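Local atomic coordinates of ureidoglycolate hydrolase (Arabidopsis thaliana, PDB entry 4PXE), a protein that hydrolyses (S)-ureidoglycolate to glyoxylate, ammonium and carbon dioxide in purine breakdown, using two manganese ions per subunit. Residues 134-139 with 376-380. Residues are numbered along the deposited sequence; the frame is centred on the assembly and turned at random.
Sequences FTSEEP and AYHDS. With MN (manganese (II) ion), chain D; GLV (glyoxylic acid), chain E.
Asp379 OD1 and Ser136 O are bridged by one water, which donates to both and lies 2.7 Å from Ser136 O. The hydroxyl of Ser149 is a second partner of OD1. The Asp379 carboxylate also stacks on the Phe134 ring, planes 17° apart. Asp379 CB sits over the centre of the Phe134 ring in a CH-pi contact, 3.7 Å from its centroid. Asp379 OD2 lies 3.4 Å from Glu137 CG.

Beyond this bridge lies the two-manganese site of the M20 peptidase family, where Asp103 ligates both ions. Glu137 and Tyr377 line its glyoxylate pocket. Glu137 CG stands anti to the backbone N (chi1 -176°), and a bend at chi2 carries the carboxylate to the glyoxylate. Glu137 OE2 lies 2.5 Å from glyoxylate O1. It also approaches Tyr377 CD2 obliquely, at 3.3 Å. A second water donates to Glu137 OE1 and glyoxylate O1, and binds manganese. Glu138 OE2 binds the same ion at 2.2 Å.

Glyoxylate lies over one face of the Tyr377 ring, and Tyr377 N donates to glyoxylate O2 at 3.0 Å. With an alanine here, glyoxylate would probably lose its aromatic floor and Glu137 OE2 the ring beside it.

Asn294 of the second subunit hydrogen-bonds Glu138 OE1 and glyoxylate. The loop after strand 129-133 meets the turn leading into helix 379-383, with helix 147-152 against Phe134 and strand 389-394 against His378.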
ATOM      1  N   PHE A 134      13.877 -19.483  17.171  1.00 13.63           N
ATOM      2  CA  PHE A 134      13.868 -19.578  15.715  1.00 13.70           C
ATOM      3  C   PHE A 134      14.072 -18.191  15.115  1.00 14.73           C
ATOM      4  O   PHE A 134      13.592 -17.195  15.658  1.00 15.71           O
ATOM      5  CB  PHE A 134      12.572 -20.232  15.245  1.00 14.00           C
ATOM      6  CG  PHE A 134      12.438 -21.657  15.706  1.00 15.74           C
ATOM      7  CD1 PHE A 134      13.004 -22.688  14.972  1.00 15.38           C
ATOM      8  CD2 PHE A 134      11.787 -21.965  16.889  1.00 13.86           C
ATOM      9  CE1 PHE A 134      12.909 -24.002  15.402  1.00 15.37           C
ATOM     10  CE2 PHE A 134      11.682 -23.286  17.323  1.00 16.87           C
ATOM     11  CZ  PHE A 134      12.240 -24.302  16.579  1.00 14.50           C
ATOM     12  N   THR A 135      14.823 -18.114  14.022  1.00 13.75           N
ATOM     13  CA  THR A 135      15.248 -16.818  13.522  1.00 15.01           C
ATOM     14  C   THR A 135      14.074 -15.938  13.077  1.00 13.67           C
ATOM     15  O   THR A 135      14.127 -14.716  13.182  1.00 15.43           O
ATOM     16  CB  THR A 135      16.310 -16.959  12.399  1.00 15.82           C
ATOM     17  OG1 THR A 135      17.023 -15.724  12.268  1.00 17.09           O
ATOM     18  CG2 THR A 135      15.682 -17.366  11.064  1.00 16.07           C
ATOM     19  N   SER A 136      13.014 -16.581  12.596  1.00 15.18           N
ATOM     20  CA  SER A 136      11.783 -15.906  12.203  1.00 14.00           C
ATOM     21  C   SER A 136      10.758 -16.980  11.923  1.00 15.48           C
ATOM     22  O   SER A 136      11.094 -18.013  11.335  1.00 16.70           O
ATOM     23  CB  SER A 136      12.006 -15.069  10.940  1.00 17.31           C
ATOM     24  OG  SER A 136      10.773 -14.772  10.307  1.00 18.37           O
ATOM     25  N   GLU A 137       9.512 -16.747  12.331  1.00 15.05           N
ATOM     26  CA  GLU A 137       8.434 -17.677  12.029  1.00 15.01           C
ATOM     27  C   GLU A 137       7.366 -17.018  11.159  1.00 14.24           C
ATOM     28  O   GLU A 137       6.634 -17.698  10.436  1.00 14.10           O
ATOM     29  CB  GLU A 137       7.823 -18.216  13.332  1.00 15.11           C
ATOM     30  CG  GLU A 137       6.751 -19.277  13.142  1.00 15.75           C
ATOM     31  CD  GLU A 137       5.348 -18.720  13.071  1.00 15.45           C
ATOM     32  OE1 GLU A 137       5.137 -17.510  13.338  1.00 16.97           O
ATOM     33  OE2 GLU A 137       4.439 -19.510  12.729  1.00 19.19           O
ATOM     34  N   GLU A 138       7.253 -15.695  11.247  1.00 12.32           N
ATOM     35  CA  GLU A 138       6.215 -14.978  10.502  1.00 13.91           C
ATOM     36  C   GLU A 138       6.646 -14.692   9.061  1.00 15.56           C
ATOM     37  O   GLU A 138       7.828 -14.474   8.803  1.00 16.11           O
ATOM     38  CB  GLU A 138       5.828 -13.687  11.225  1.00 14.42           C
ATOM     39  CG  GLU A 138       5.326 -13.924  12.644  1.00 14.01           C
ATOM     40  CD  GLU A 138       3.900 -14.385  12.702  1.00 15.59           C
ATOM     41  OE1 GLU A 138       3.310 -14.801  11.680  1.00 14.56           O
ATOM     42  OE2 GLU A 138       3.356 -14.305  13.823  1.00 15.95           O
ATOM     43  N   PRO A 139       5.688 -14.705   8.114  1.00 14.47           N
ATOM     44  CA  PRO A 139       6.026 -14.565   6.686  1.00 14.84           C
ATOM     45  C   PRO A 139       6.163 -13.115   6.228  1.00 15.13           C
ATOM     46  O   PRO A 139       6.280 -12.869   5.026  1.00 16.64           O
ATOM     47  CB  PRO A 139       4.824 -15.211   5.990  1.00 15.89           C
ATOM     48  CG  PRO A 139       3.682 -14.919   6.907  1.00 12.84           C
ATOM     49  CD  PRO A 139       4.273 -15.078   8.306  1.00 13.03           C
ATOM     50  N   ALA A 376      -3.553 -22.256  13.960  1.00 13.42           N
ATOM     51  CA  ALA A 376      -2.337 -21.566  13.559  1.00 12.88           C
ATOM     52  C   ALA A 376      -1.265 -22.580  13.196  1.00 13.18           C
ATOM     53  O   ALA A 376      -1.293 -23.724  13.660  1.00 13.98           O
ATOM     54  CB  ALA A 376      -1.851 -20.674  14.695  1.00 13.44           C
ATOM     55  N   TYR A 377      -0.311 -22.173  12.365  1.00 13.75           N
ATOM     56  CA  TYR A 377       0.898 -22.984  12.215  1.00 13.92           C
ATOM     57  C   TYR A 377       1.972 -22.455  13.159  1.00 13.59           C
ATOM     58  O   TYR A 377       1.813 -21.385  13.773  1.00 13.75           O
ATOM     59  CB  TYR A 377       1.383 -23.056  10.746  1.00 14.72           C
ATOM     60  CG  TYR A 377       1.609 -21.704  10.095  1.00 14.94           C
ATOM     61  CD1 TYR A 377       0.662 -21.143   9.226  1.00 12.82           C
ATOM     62  CD2 TYR A 377       2.771 -20.980  10.351  1.00 13.10           C
ATOM     63  CE1 TYR A 377       0.874 -19.888   8.641  1.00 14.76           C
ATOM     64  CE2 TYR A 377       2.991 -19.740   9.778  1.00 16.03           C
ATOM     65  CZ  TYR A 377       2.053 -19.202   8.923  1.00 14.84           C
ATOM     66  OH  TYR A 377       2.278 -17.960   8.364  1.00 16.09           O
ATOM     67  N   HIS A 378       3.045 -23.226  13.308  1.00 13.82           N
ATOM     68  CA  HIS A 378       4.100 -22.937  14.270  1.00 13.32           C
ATOM     69  C   HIS A 378       5.377 -23.580  13.778  1.00 13.96           C
ATOM     70  O   HIS A 378       5.337 -24.457  12.924  1.00 14.01           O
ATOM     71  CB  HIS A 378       3.773 -23.566  15.625  1.00 13.92           C
ATOM     72  CG  HIS A 378       2.474 -23.122  16.216  1.00 12.23           C
ATOM     73  ND1 HIS A 378       2.333 -21.935  16.905  1.00 13.46           N
ATOM     74  CD2 HIS A 378       1.263 -23.723  16.252  1.00 11.58           C
ATOM     75  CE1 HIS A 378       1.089 -21.826  17.333  1.00 13.97           C
ATOM     76  NE2 HIS A 378       0.419 -22.899  16.953  1.00 12.45           N
ATOM     77  N   ASP A 379       6.505 -23.197  14.361  1.00 13.83           N
ATOM     78  CA  ASP A 379       7.758 -23.906  14.109  1.00 15.07           C
ATOM     79  C   ASP A 379       7.666 -25.406  14.396  1.00 14.82           C
ATOM     80  O   ASP A 379       8.347 -26.202  13.753  1.00 15.60           O
ATOM     81  CB  ASP A 379       8.890 -23.262  14.908  1.00 13.98           C
ATOM     82  CG  ASP A 379       9.202 -21.860  14.405  1.00 15.45           C
ATOM     83  OD1 ASP A 379       9.591 -21.762  13.225  1.00 17.69           O
ATOM     84  OD2 ASP A 379       9.046 -20.869  15.157  1.00 15.99           O
ATOM     85  N   SER A 380       6.814 -25.782  15.346  1.00 13.09           N
ATOM     86  CA  SER A 380       6.545 -27.189  15.647  1.00 14.13           C
ATOM     87  C   SER A 380       6.139 -27.984  14.403  1.00 15.50           C
ATOM     88  O   SER A 380       6.420 -29.180  14.312  1.00 15.50           O
ATOM     89  CB  SER A 380       5.446 -27.289  16.711  1.00 14.02           C
ATOM     90  OG  SER A 380       5.909 -26.855  17.979  1.00 16.15           O
TER
HETATM   91 MN    MN D 502       1.702 -15.432  14.632  1.00 26.38          MN
HETATM   92  C1  GLV E 503       1.556 -17.768  12.106  1.00 15.82           C
HETATM   93  O1  GLV E 503       2.068 -18.731  12.961  1.00 16.76           O
HETATM   94  C2  GLV E 503       0.208 -18.089  11.563  1.00 13.91           C
HETATM   95  O2  GLV E 503      -0.356 -19.174  11.917  1.00 13.73           O
HETATM   96  O3  GLV E 503      -0.355 -17.282  10.767  1.00 14.59           O
HETATM   97  O   HOH W   1      11.437 -20.557  12.043  1.00 14.59           O
HETATM   98  O   HOH W   2       3.131 -16.998  14.935  1.00 17.49           O
HETATM   99  O   HOH W   3       0.368 -16.659  14.883  1.00 17.62           O